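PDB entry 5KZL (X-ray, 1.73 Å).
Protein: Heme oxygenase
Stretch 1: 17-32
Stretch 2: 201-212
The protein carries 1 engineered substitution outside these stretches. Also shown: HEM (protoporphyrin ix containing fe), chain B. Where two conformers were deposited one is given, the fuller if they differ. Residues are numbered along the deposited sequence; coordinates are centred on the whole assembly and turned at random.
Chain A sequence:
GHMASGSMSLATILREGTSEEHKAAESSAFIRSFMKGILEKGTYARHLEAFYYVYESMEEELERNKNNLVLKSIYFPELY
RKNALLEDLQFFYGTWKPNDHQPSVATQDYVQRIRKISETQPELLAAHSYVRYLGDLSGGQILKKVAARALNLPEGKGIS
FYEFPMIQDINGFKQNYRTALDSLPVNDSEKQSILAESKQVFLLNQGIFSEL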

ATOM      1  N   GLY A  17     -16.783  -5.821   1.897  1.00 11.57           N
ATOM      2  CA  GLY A  17     -17.039  -4.915   0.783  1.00 10.67           C
ATOM      3  C   GLY A  17     -15.981  -4.856  -0.305  1.00 14.67           C
ATOM      4  O   GLY A  17     -16.275  -4.379  -1.403  1.00 15.37           O
ATOM      5  N   THR A  18     -14.733  -5.299  -0.031  1.00 11.04           N
ATOM      6  CA  THR A  18     -13.689  -5.184  -1.062  1.00 10.91           C
ATOM      7  C   THR A  18     -13.129  -6.539  -1.536  1.00 17.29           C
ATOM      8  O   THR A  18     -12.124  -6.555  -2.247  1.00 16.14           O
ATOM      9  CB  THR A  18     -12.555  -4.222  -0.635  1.00 16.92           C
ATOM     10  OG1 THR A  18     -11.863  -4.752   0.499  1.00 15.04           O
ATOM     11  CG2 THR A  18     -13.041  -2.798  -0.385  1.00 14.61           C
ATOM     12  N   SER A  19     -13.805  -7.662  -1.191  1.00 17.01           N
ATOM     13  CA  SER A  19     -13.386  -9.014  -1.590  1.00 17.87           C
ATOM     14  C   SER A  19     -13.260  -9.164  -3.109  1.00 22.11           C
ATOM     15  O   SER A  19     -12.291  -9.758  -3.574  1.00 22.09           O
ATOM     16  CB  SER A  19     -14.352 -10.054  -1.033  1.00 22.77           C
ATOM     17  OG  SER A  19     -15.686  -9.745  -1.403  1.00 32.44           O
ATOM     18  N   GLU A  20     -14.212  -8.605  -3.887  1.00 17.87           N
ATOM     19  CA  GLU A  20     -14.148  -8.698  -5.353  1.00 18.33           C
ATOM     20  C   GLU A  20     -13.042  -7.835  -5.968  1.00 21.08           C
ATOM     21  O   GLU A  20     -12.415  -8.258  -6.939  1.00 19.99           O
ATOM     22  CB  GLU A  20     -15.514  -8.390  -5.992  1.00 19.92           C
ATOM     23  CG  GLU A  20     -16.537  -9.494  -5.755  1.00 33.33           C
ATOM     24  CD  GLU A  20     -18.002  -9.119  -5.873  1.00 61.90           C
ATOM     25  OE1 GLU A  20     -18.337  -8.208  -6.665  1.00 50.46           O
ATOM     26  OE2 GLU A  20     -18.824  -9.771  -5.188  1.00 62.62           O
ATOM     27  N   GLU A  21     -12.797  -6.628  -5.401  1.00 16.99           N
ATOM     28  CA  GLU A  21     -11.793  -5.676  -5.877  1.00 16.62           C
ATOM     29  C   GLU A  21     -10.383  -6.236  -5.715  1.00 21.41           C
ATOM     30  O   GLU A  21      -9.529  -5.981  -6.570  1.00 22.01           O
ATOM     31  CB  GLU A  21     -11.929  -4.314  -5.147  1.00 17.45           C
ATOM     32  CG  GLU A  21     -13.137  -3.477  -5.547  1.00 16.67           C
ATOM     33  CD  GLU A  21     -14.502  -3.919  -5.052  1.00 22.11           C
ATOM     34  OE1 GLU A  21     -14.569  -4.815  -4.183  1.00 19.10           O
ATOM     35  OE2 GLU A  21     -15.514  -3.395  -5.567  1.00 23.19           O
ATOM     36  N   HIS A  22     -10.149  -6.972  -4.603  1.00 17.20           N
ATOM     37  CA  HIS A  22      -8.889  -7.640  -4.268  1.00 17.76           C
ATOM     38  C   HIS A  22      -8.597  -8.649  -5.383  1.00 24.40           C
ATOM     39  O   HIS A  22      -7.513  -8.594  -5.965  1.00 24.68           O
ATOM     40  CB  HIS A  22      -8.993  -8.326  -2.878  1.00 17.48           C
ATOM     41  CG  HIS A  22      -7.700  -8.895  -2.360  1.00 19.93           C
ATOM     42  ND1 HIS A  22      -7.251 -10.144  -2.755  1.00 21.10           N
ATOM     43  CD2 HIS A  22      -6.827  -8.387  -1.465  1.00 20.52           C
ATOM     44  CE1 HIS A  22      -6.113 -10.346  -2.109  1.00 20.09           C
ATOM     45  NE2 HIS A  22      -5.816  -9.314  -1.321  1.00 20.10           N
ATOM     46  N   LYS A  23      -9.601  -9.489  -5.751  1.00 22.37           N
ATOM     47  CA  LYS A  23      -9.489 -10.461  -6.840  1.00 22.21           C
ATOM     48  C   LYS A  23      -9.211  -9.782  -8.201  1.00 27.03           C
ATOM     49  O   LYS A  23      -8.247 -10.167  -8.871  1.00 28.12           O
ATOM     50  CB  LYS A  23     -10.719 -11.377  -6.886  1.00 25.44           C
ATOM     51  CG  LYS A  23     -10.542 -12.613  -7.774  1.00 45.33           C
ATOM     52  CD  LYS A  23     -11.795 -12.909  -8.606  1.00 56.04           C
ATOM     53  CE  LYS A  23     -11.577 -12.743 -10.098  1.00 59.58           C
ATOM     54  NZ  LYS A  23     -11.736 -11.331 -10.549  1.00 54.46           N
ATOM     55  N   ALA A  24      -9.992  -8.738  -8.572  1.00 22.81           N
ATOM     56  CA  ALA A  24      -9.820  -8.011  -9.841  1.00 24.10           C
ATOM     57  C   ALA A  24      -8.438  -7.347 -10.013  1.00 30.72           C
ATOM     58  O   ALA A  24      -7.979  -7.190 -11.145  1.00 29.53           O
ATOM     59  CB  ALA A  24     -10.928  -6.995 -10.031  1.00 25.09           C
ATOM     60  N   ALA A  25      -7.765  -6.988  -8.893  1.00 30.70           N
ATOM     61  CA  ALA A  25      -6.426  -6.374  -8.905  1.00 31.97           C
ATOM     62  C   ALA A  25      -5.315  -7.332  -9.433  1.00 38.59           C
ATOM     63  O   ALA A  25      -4.200  -6.887  -9.738  1.00 38.02           O
ATOM     64  CB  ALA A  25      -6.082  -5.834  -7.525  1.00 32.82           C
ATOM     65  N   GLU A  26      -5.659  -8.626  -9.607  1.00 36.98           N
ATOM     66  CA  GLU A  26      -4.778  -9.674 -10.133  1.00 37.50           C
ATOM     67  C   GLU A  26      -5.039  -9.965 -11.626  1.00 44.15           C
ATOM     68  O   GLU A  26      -4.416 -10.872 -12.190  1.00 44.71           O
ATOM     69  CB  GLU A  26      -4.909 -10.953  -9.306  1.00 38.65           C
ATOM     70  CG  GLU A  26      -4.454 -10.791  -7.872  1.00 48.30           C
ATOM     71  CD  GLU A  26      -5.405 -11.319  -6.819  1.00 58.49           C
ATOM     72  OE1 GLU A  26      -6.171 -12.268  -7.109  1.00 44.16           O
ATOM     73  OE2 GLU A  26      -5.364 -10.790  -5.685  1.00 46.80           O
ATOM     74  N   SER A  27      -5.940  -9.179 -12.270  1.00 40.81           N
ATOM     75  CA  SER A  27      -6.267  -9.295 -13.696  1.00 40.63           C
ATOM     76  C   SER A  27      -5.105  -8.797 -14.550  1.00 44.99           C
ATOM     77  O   SER A  27      -5.063  -9.048 -15.755  1.00 45.88           O
ATOM     78  CB  SER A  27      -7.551  -8.540 -14.030  1.00 43.87           C
ATOM     79  OG  SER A  27      -8.680  -9.255 -13.555  1.00 52.60           O
ATOM     80  N   SER A  28      -4.147  -8.106 -13.915  1.00 40.18           N
ATOM     81  CA  SER A  28      -2.924  -7.644 -14.559  1.00 38.88           C
ATOM     82  C   SER A  28      -2.047  -8.860 -14.768  1.00 39.08           C
ATOM     83  O   SER A  28      -2.040  -9.755 -13.920  1.00 38.88           O
ATOM     84  CB  SER A  28      -2.194  -6.628 -13.676  1.00 42.02           C
ATOM     85  OG  SER A  28      -2.688  -6.582 -12.345  1.00 45.53           O
ATOM     86  N   ALA A  29      -1.326  -8.911 -15.896  1.00 32.81           N
ATOM     87  CA  ALA A  29      -0.399 -10.003 -16.186  1.00 31.20           C
ATOM     88  C   ALA A  29       0.855  -9.900 -15.311  1.00 29.14           C
ATOM     89  O   ALA A  29       1.548 -10.909 -15.111  1.00 27.67           O
ATOM     90  CB  ALA A  29      -0.001  -9.984 -17.643  1.00 32.41           C
ATOM     91  N   PHE A  30       1.159  -8.673 -14.820  1.00 21.16           N
ATOM     92  CA  PHE A  30       2.302  -8.459 -13.927  1.00 17.85           C
ATOM     93  C   PHE A  30       2.081  -9.291 -12.656  1.00 18.17           C
ATOM     94  O   PHE A  30       2.958 -10.068 -12.274  1.00 15.67           O
ATOM     95  CB  PHE A  30       2.484  -6.967 -13.570  1.00 18.17           C
ATOM     96  CG  PHE A  30       3.576  -6.756 -12.545  1.00 17.60           C
ATOM     97  CD1 PHE A  30       4.917  -6.857 -12.902  1.00 19.89           C
ATOM     98  CD2 PHE A  30       3.263  -6.489 -11.220  1.00 17.27           C
ATOM     99  CE1 PHE A  30       5.926  -6.679 -11.947  1.00 20.05           C
ATOM    100  CE2 PHE A  30       4.272  -6.341 -10.261  1.00 19.74           C
ATOM    101  CZ  PHE A  30       5.593  -6.434 -10.633  1.00 17.39           C
ATOM    102  N   ILE A  31       0.887  -9.154 -12.041  1.00 14.96           N
ATOM    103  CA  ILE A  31       0.520  -9.877 -10.822  1.00 14.91           C
ATOM    104  C   ILE A  31       0.333 -11.381 -11.095  1.00 17.29           C
ATOM    105  O   ILE A  31       0.827 -12.181 -10.313  1.00 15.78           O
ATOM    106  CB  ILE A  31      -0.690  -9.223 -10.090  1.00 18.16           C
ATOM    107  CG1 ILE A  31      -0.429  -7.721  -9.800  1.00 18.24           C
ATOM    108  CG2 ILE A  31      -1.056  -9.965  -8.800  1.00 19.46           C
ATOM    109  CD1 ILE A  31       0.676  -7.379  -8.719  1.00 16.77           C
ATOM    110  N   ARG A  32      -0.343 -11.777 -12.197  1.00 14.56           N
ATOM    111  CA  ARG A  32      -0.500 -13.216 -12.488  1.00 15.39           C
ATOM    112  C   ARG A  32       0.854 -13.928 -12.539  1.00 22.02           C
ATOM    113  O   ARG A  32       1.012 -14.984 -11.924  1.00 21.37           O
ATOM    114  CB  ARG A  32      -1.219 -13.453 -13.817  1.00 15.49           C
ATOM    115  CG  ARG A  32      -2.706 -13.722 -13.728  1.00 17.11           C
ATOM    116  CD  ARG A  32      -3.216 -14.263 -15.059  1.00 14.94           C
ATOM    117  NE  ARG A  32      -2.842 -13.390 -16.181  1.00 18.01           N
ATOM    118  CZ  ARG A  32      -3.524 -12.313 -16.567  1.00 26.08           C
ATOM    119  NH1 ARG A  32      -3.087 -11.574 -17.577  1.00 13.97           N
ATOM    120  NH2 ARG A  32      -4.649 -11.970 -15.947  1.00 16.75           N
ATOM    121  N   VAL A 201      -9.300   3.038  -4.300  1.00  7.80           N
ATOM    122  CA  VAL A 201      -7.870   2.736  -4.075  1.00  6.71           C
ATOM    123  C   VAL A 201      -7.517   1.433  -4.793  1.00  9.48           C
ATOM    124  O   VAL A 201      -6.496   1.406  -5.478  1.00  7.12           O
ATOM    125  CB  VAL A 201      -7.444   2.705  -2.577  1.00 10.72           C
ATOM    126  CG1 VAL A 201      -5.940   2.466  -2.436  1.00  9.61           C
ATOM    127  CG2 VAL A 201      -7.829   3.994  -1.868  1.00 10.38           C
ATOM    128  N   PHE A 202      -8.353   0.369  -4.664  1.00  7.56           N
ATOM    129  CA  PHE A 202      -8.072  -0.885  -5.377  1.00  6.34           C
ATOM    130  C   PHE A 202      -7.972  -0.613  -6.873  1.00 11.41           C
ATOM    131  O   PHE A 202      -7.052  -1.112  -7.518  1.00  8.43           O
ATOM    132  CB  PHE A 202      -9.131  -1.981  -5.108  1.00  7.69           C
ATOM    133  CG  PHE A 202      -8.842  -2.835  -3.894  1.00  8.36           C
ATOM    134  CD1 PHE A 202      -7.918  -3.877  -3.954  1.00 10.81           C
ATOM    135  CD2 PHE A 202      -9.513  -2.616  -2.695  1.00 10.75           C
ATOM    136  CE1 PHE A 202      -7.639  -4.654  -2.817  1.00 11.54           C
ATOM    137  CE2 PHE A 202      -9.243  -3.393  -1.567  1.00 12.61           C
ATOM    138  CZ  PHE A 202      -8.299  -4.393  -1.623  1.00 10.59           C
ATOM    139  N   LEU A 203      -8.889   0.229  -7.411  1.00  8.57           N
ATOM    140  CA  LEU A 203      -8.867   0.572  -8.840  1.00  9.08           C
ATOM    141  C   LEU A 203      -7.582   1.314  -9.227  1.00 10.47           C
ATOM    142  O   LEU A 203      -7.017   1.055 -10.307  1.00  9.88           O
ATOM    143  CB  LEU A 203     -10.088   1.440  -9.184  1.00 11.25           C
ATOM    144  CG  LEU A 203     -10.397   1.532 -10.684  1.00 19.34           C
ATOM    145  CD1 LEU A 203     -11.027   0.198 -11.213  1.00 21.62           C
ATOM    146  CD2 LEU A 203     -11.317   2.707 -10.971  1.00 23.28           C
ATOM    147  N   LEU A 204      -7.105   2.214  -8.339  1.00  7.66           N
ATOM    148  CA  LEU A 204      -5.879   2.985  -8.628  1.00  7.56           C
ATOM    149  C   LEU A 204      -4.664   2.064  -8.644  1.00 10.04           C
ATOM    150  O   LEU A 204      -3.791   2.243  -9.487  1.00  9.27           O
ATOM    151  CB  LEU A 204      -5.703   4.154  -7.658  1.00  7.78           C
ATOM    152  CG  LEU A 204      -6.716   5.330  -7.853  1.00  9.59           C
ATOM    153  CD1 LEU A 204      -6.804   6.177  -6.594  1.00  9.37           C
ATOM    154  CD2 LEU A 204      -6.307   6.218  -8.995  1.00 11.54           C
ATOM    155  N   ASN A 205      -4.670   1.022  -7.787  1.00  5.78           N
ATOM    156  CA  ASN A 205      -3.610   0.007  -7.788  1.00  6.17           C
ATOM    157  C   ASN A 205      -3.660  -0.825  -9.060  1.00  9.16           C
ATOM    158  O   ASN A 205      -2.613  -1.085  -9.640  1.00  7.77           O
ATOM    159  CB  ASN A 205      -3.703  -0.882  -6.543  1.00  6.96           C
ATOM    160  CG  ASN A 205      -3.040  -0.208  -5.380  1.00 14.05           C
ATOM    161  OD1 ASN A 205      -1.830  -0.333  -5.198  1.00 10.75           O
ATOM    162  ND2 ASN A 205      -3.764   0.682  -4.697  1.00  5.84           N
ATOM    163  N   GLN A 206      -4.880  -1.212  -9.527  1.00  9.27           N
ATOM    164  CA  GLN A 206      -5.048  -1.944 -10.797  1.00  9.81           C
ATOM    165  C   GLN A 206      -4.490  -1.088 -11.948  1.00 13.94           C
ATOM    166  O   GLN A 206      -3.871  -1.629 -12.864  1.00 12.64           O
ATOM    167  CB  GLN A 206      -6.530  -2.259 -11.072  1.00 11.08           C
ATOM    168  CG  GLN A 206      -7.176  -3.178 -10.043  1.00 32.05           C
ATOM    169  CD  GLN A 206      -8.601  -3.586 -10.373  1.00 56.18           C
ATOM    170  OE1 GLN A 206      -8.931  -3.932 -11.516  1.00 51.95           O
ATOM    171  NE2 GLN A 206      -9.465  -3.626  -9.352  1.00 46.51           N
ATOM    172  N   GLY A 207      -4.697   0.230 -11.860  1.00 11.45           N
ATOM    173  CA  GLY A 207      -4.208   1.206 -12.832  1.00 10.64           C
ATOM    174  C   GLY A 207      -2.697   1.223 -12.966  1.00 13.53           C
ATOM    175  O   GLY A 207      -2.170   1.173 -14.080  1.00 13.74           O
ATOM    176  N   ILE A 208      -1.977   1.241 -11.838  1.00  9.12           N
ATOM    177  CA  ILE A 208      -0.508   1.216 -11.879  1.00  9.10           C
ATOM    178  C   ILE A 208      -0.008  -0.166 -12.345  1.00 11.20           C
ATOM    179  O   ILE A 208       0.942  -0.223 -13.117  1.00 10.88           O
ATOM    180  CB  ILE A 208       0.196   1.724 -10.576  1.00 12.71           C
ATOM    181  CG1 ILE A 208      -0.158   0.883  -9.351  1.00 13.50           C
ATOM    182  CG2 ILE A 208      -0.075   3.218 -10.337  1.00 12.35           C
ATOM    183  CD1 ILE A 208       0.530   1.295  -8.019  1.00 18.99           C
ATOM    184  N   PHE A 209      -0.695  -1.266 -11.957  1.00  9.89           N
ATOM    185  CA  PHE A 209      -0.314  -2.617 -12.388  1.00  9.27           C
ATOM    186  C   PHE A 209      -0.511  -2.817 -13.892  1.00 12.30           C
ATOM    187  O   PHE A 209       0.287  -3.539 -14.527  1.00 10.52           O
ATOM    188  CB  PHE A 209      -1.015  -3.720 -11.570  1.00 11.41           C
ATOM    189  CG  PHE A 209      -0.746  -3.755 -10.073  1.00 13.84           C
ATOM    190  CD1 PHE A 209       0.439  -3.248  -9.544  1.00 17.92           C
ATOM    191  CD2 PHE A 209      -1.668  -4.314  -9.201  1.00 15.90           C
ATOM    192  CE1 PHE A 209       0.678  -3.274  -8.164  1.00 19.68           C
ATOM    193  CE2 PHE A 209      -1.418  -4.359  -7.825  1.00 19.59           C
ATOM    194  CZ  PHE A 209      -0.253  -3.835  -7.316  1.00 18.13           C
ATOM    195  N   SER A 210      -1.559  -2.147 -14.453  1.00  7.70           N
ATOM    196  CA  SER A 210      -1.932  -2.172 -15.877  0.50  7.73           C
ATOM    197  C   SER A 210      -0.810  -1.656 -16.769  1.00 13.27           C
ATOM    198  O   SER A 210      -0.751  -2.000 -17.944  1.00 13.42           O
ATOM    199  CB  SER A 210      -3.189  -1.333 -16.115  0.50  9.59           C
ATOM    200  OG  SER A 210      -2.884   0.019 -16.422  0.50 10.92           O
ATOM    201  N   GLU A 211       0.054  -0.793 -16.223  1.00 12.27           N
ATOM    202  CA  GLU A 211       1.149  -0.189 -16.984  1.00 12.98           C
ATOM    203  C   GLU A 211       2.356  -1.079 -17.192  1.00 18.65           C
ATOM    204  O   GLU A 211       3.160  -0.806 -18.085  1.00 19.36           O
ATOM    205  CB  GLU A 211       1.614   1.077 -16.289  1.00 14.31           C
ATOM    206  CG  GLU A 211       0.657   2.232 -16.421  1.00 14.35           C
ATOM    207  CD  GLU A 211       1.102   3.457 -15.657  1.00 17.27           C
ATOM    208  OE1 GLU A 211       1.703   3.284 -14.570  1.00 14.16           O
ATOM    209  OE2 GLU A 211       0.766   4.582 -16.090  1.00 13.89           O
ATOM    210  N   LEU A 212       2.521  -2.090 -16.328  1.00 15.27           N
ATOM    211  CA  LEU A 212       3.695  -2.961 -16.261  1.00 16.52           C
ATOM    212  C   LEU A 212       3.758  -4.036 -17.344  1.00 25.56           C
ATOM    213  O   LEU A 212       2.749  -4.243 -18.027  1.00 21.28           O
ATOM    214  CB  LEU A 212       3.814  -3.580 -14.861  1.00 16.03           C
ATOM    215  CG  LEU A 212       3.941  -2.541 -13.734  1.00 20.57           C
ATOM    216  CD1 LEU A 212       3.583  -3.138 -12.377  1.00 20.72           C
ATOM    217  CD2 LEU A 212       5.333  -1.921 -13.711  1.00 20.99           C
ATOM    218  OXT LEU A 212       4.869  -4.556 -17.597  1.00 41.54           O
TER
HETATM  219  CHA HEM B 301      -5.148  -9.527   2.557  0.50  7.70           C
HETATM  220  CHB HEM B 301      -4.776  -5.687  -0.201  0.50  7.40           C
HETATM  221  CHC HEM B 301      -2.700  -8.411  -3.536  0.50  7.47           C
HETATM  222  CHD HEM B 301      -2.297 -11.886  -0.439  0.50  7.82           C
HETATM  223  C1A HEM B 301      -5.211  -8.259   2.092  0.50  7.25           C
HETATM  224  C2A HEM B 301      -5.886  -7.195   2.777  0.50  7.66           C
HETATM  225  C3A HEM B 301      -5.800  -6.131   1.983  0.50  7.59           C
HETATM  226  C4A HEM B 301      -5.075  -6.498   0.850  0.50  7.05           C
HETATM  227  CMA HEM B 301      -6.314  -4.771   2.251  0.50  8.90           C
HETATM  228  CAA HEM B 301      -6.559  -7.248   4.125  0.50  9.05           C
HETATM  229  CBA HEM B 301      -7.968  -7.881   4.074  0.50 10.37           C
HETATM  230  CGA HEM B 301      -8.626  -7.754   5.384  0.50 11.54           C
HETATM  231  O1A HEM B 301      -9.635  -7.129   5.498  0.50 12.80           O
HETATM  232  O2A HEM B 301      -8.104  -8.299   6.343  0.50 12.46           O
HETATM  233  C1B HEM B 301      -4.189  -6.091  -1.388  0.50  6.98           C
HETATM  234  C2B HEM B 301      -4.035  -5.228  -2.550  0.50  7.10           C
HETATM  235  C3B HEM B 301      -3.453  -6.018  -3.473  0.50  7.33           C
HETATM  236  C4B HEM B 301      -3.269  -7.347  -2.870  0.50  6.92           C
HETATM  237  CMB HEM B 301      -4.387  -3.787  -2.692  0.50  8.75           C
HETATM  238  CAB HEM B 301      -3.065  -5.738  -4.798  0.50  8.42           C
HETATM  239  CBB HEM B 301      -3.528  -4.691  -5.260  0.50 15.73           C
HETATM  240  C1C HEM B 301      -2.251  -9.557  -2.984  0.50  6.81           C
HETATM  241  C2C HEM B 301      -1.299 -10.452  -3.546  0.50  7.42           C
HETATM  242  C3C HEM B 301      -1.188 -11.438  -2.638  0.50  7.49           C
HETATM  243  C4C HEM B 301      -2.039 -11.124  -1.520  0.50  7.13           C
HETATM  244  CMC HEM B 301      -0.570 -10.303  -4.881  0.50  8.85           C
HETATM  245  CAC HEM B 301      -0.334 -12.592  -2.798  0.50  8.40           C
HETATM  246  CBC HEM B 301       0.031 -13.271  -1.788  0.50 10.37           C
HETATM  247  C1D HEM B 301      -3.142 -11.561   0.603  0.50  7.39           C
HETATM  248  C2D HEM B 301      -3.427 -12.485   1.731  0.50  7.80           C
HETATM  249  C3D HEM B 301      -4.183 -11.815   2.563  0.50  7.86           C
HETATM  250  C4D HEM B 301      -4.391 -10.494   1.952  0.50  7.35           C
HETATM  251  CMD HEM B 301      -2.892 -13.862   1.911  0.50  9.42           C
HETATM  252  CAD HEM B 301      -4.760 -12.350   3.845  0.50  8.90           C
HETATM  253  CBD HEM B 301      -3.780 -12.448   4.954  0.50  9.98           C
HETATM  254  CGD HEM B 301      -4.379 -12.959   6.225  0.50 11.10           C
HETATM  255  O1D HEM B 301      -5.538 -12.969   6.394  0.50 11.65           O
HETATM  256  O2D HEM B 301      -3.627 -13.338   7.071  0.50 12.02           O
HETATM  257  NA  HEM B 301      -4.778  -7.768   0.925  0.50  7.11           N
HETATM  258  NB  HEM B 301      -3.758  -7.262  -1.710  0.50  6.63           N
HETATM  259  NC  HEM B 301      -2.649 -10.010  -1.817  0.50  6.87           N
HETATM  260  ND  HEM B 301      -3.737 -10.406   0.807  0.50  7.03           N
HETATM  261 FE   HEM B 301      -3.751  -8.901  -0.423  0.50  6.93          FE
HETATM  262  O   HOH W   1      -4.455  -4.187 -13.614  1.00 36.84           O
HETATM  263  O   HOH W   2      -1.729  -8.251   0.400  1.00 13.57           O

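How do the two backbones lie against each other? The helix of residues 19-24 and the helix of the second stretch run side by side in the same direction, their axes 4° from parallel and 9.5 Å apart at closest approach. The register steps along both chains together: the CA atoms of Glu21 and Phe202 are 6.1 Å apart, and those of Ala25 and Gln206 only 5.0 Å. No direct hydrogen bond crosses between the stretches, so the 598 Å² they bury is held by side-chain packing, with one water as a polar link.

What does Phe202, the residue most covered by the other stretch, do there? Its ring lies along the first helix and meets Thr18, His22 and Ala25, roughly one turn apart. Phe202 CE2 comes within 3.5 Å of Thr18 CB, and Phe202 CE1 lies 3.5 Å from His22 CA, while the backbone nitrogen of His22 sits over one ring face. Ala25 CB approaches the ring edge, 4.5 Å from Phe202 CD1. Glu21 contributes the aliphatic base of its side chain, its CB 3.6 Å from Phe202 CB, and then carries its carboxylate away from the second stretch. The CA-to-CB bond of His22 points away overall, though His22 CB still touches Phe202 CE1 at 3.9 Å, and the ring binds the heme iron, with His22 NE2 2.3 Å from HEM FE, while a water occupies another site on the metal. Phe202 therefore packs beside the backbone of the heme ligand, and Phe202 CE1 also reaches to 3.4 Å from HEM CMB.

How does Phe209 carry the contact beyond the first helix? It points toward the loop and the start of the next helix. Ile31 lies over one face of its ring, with Ile31 CD1 3.8 Å from the centroid of the Phe209 ring and 10° off the normal, a CH-pi contact in which an aliphatic group rests on the aromatic cloud. At the ring edge, Ala25 O is 3.6 Å from Phe209 CD2, and the heme vinyl comes close as well, HEM CBB being 3.3 Å from Phe209 CE2. Ser28 OG packs 3.4 Å from Phe209 CB. Ser28 OG is also weakly hydrogen-bonded to the oxygen of water 1, 3.2 Å away, and that water oxygen donates to Gln206 O at 2.7 Å, bridging the stretches.

What do Gln206 and the chain terminus add? CG of Gln206 lies against Ala25, 3.5 Å from Ala25 CA and 3.8 Å from Ala25 CB. Its amide end nears Ala24, but Gln206 OE1 and Ala24 O, 3.4 Å apart, are both acceptors and cannot bond to each other. At the far end, the C-terminal residue Leu212 sets its CD1 over one face of the Phe30 ring, 3.7 Å from the ring centroid and 17° off the normal. This second CH-pi contact closes the interface at the C-terminus of the chain.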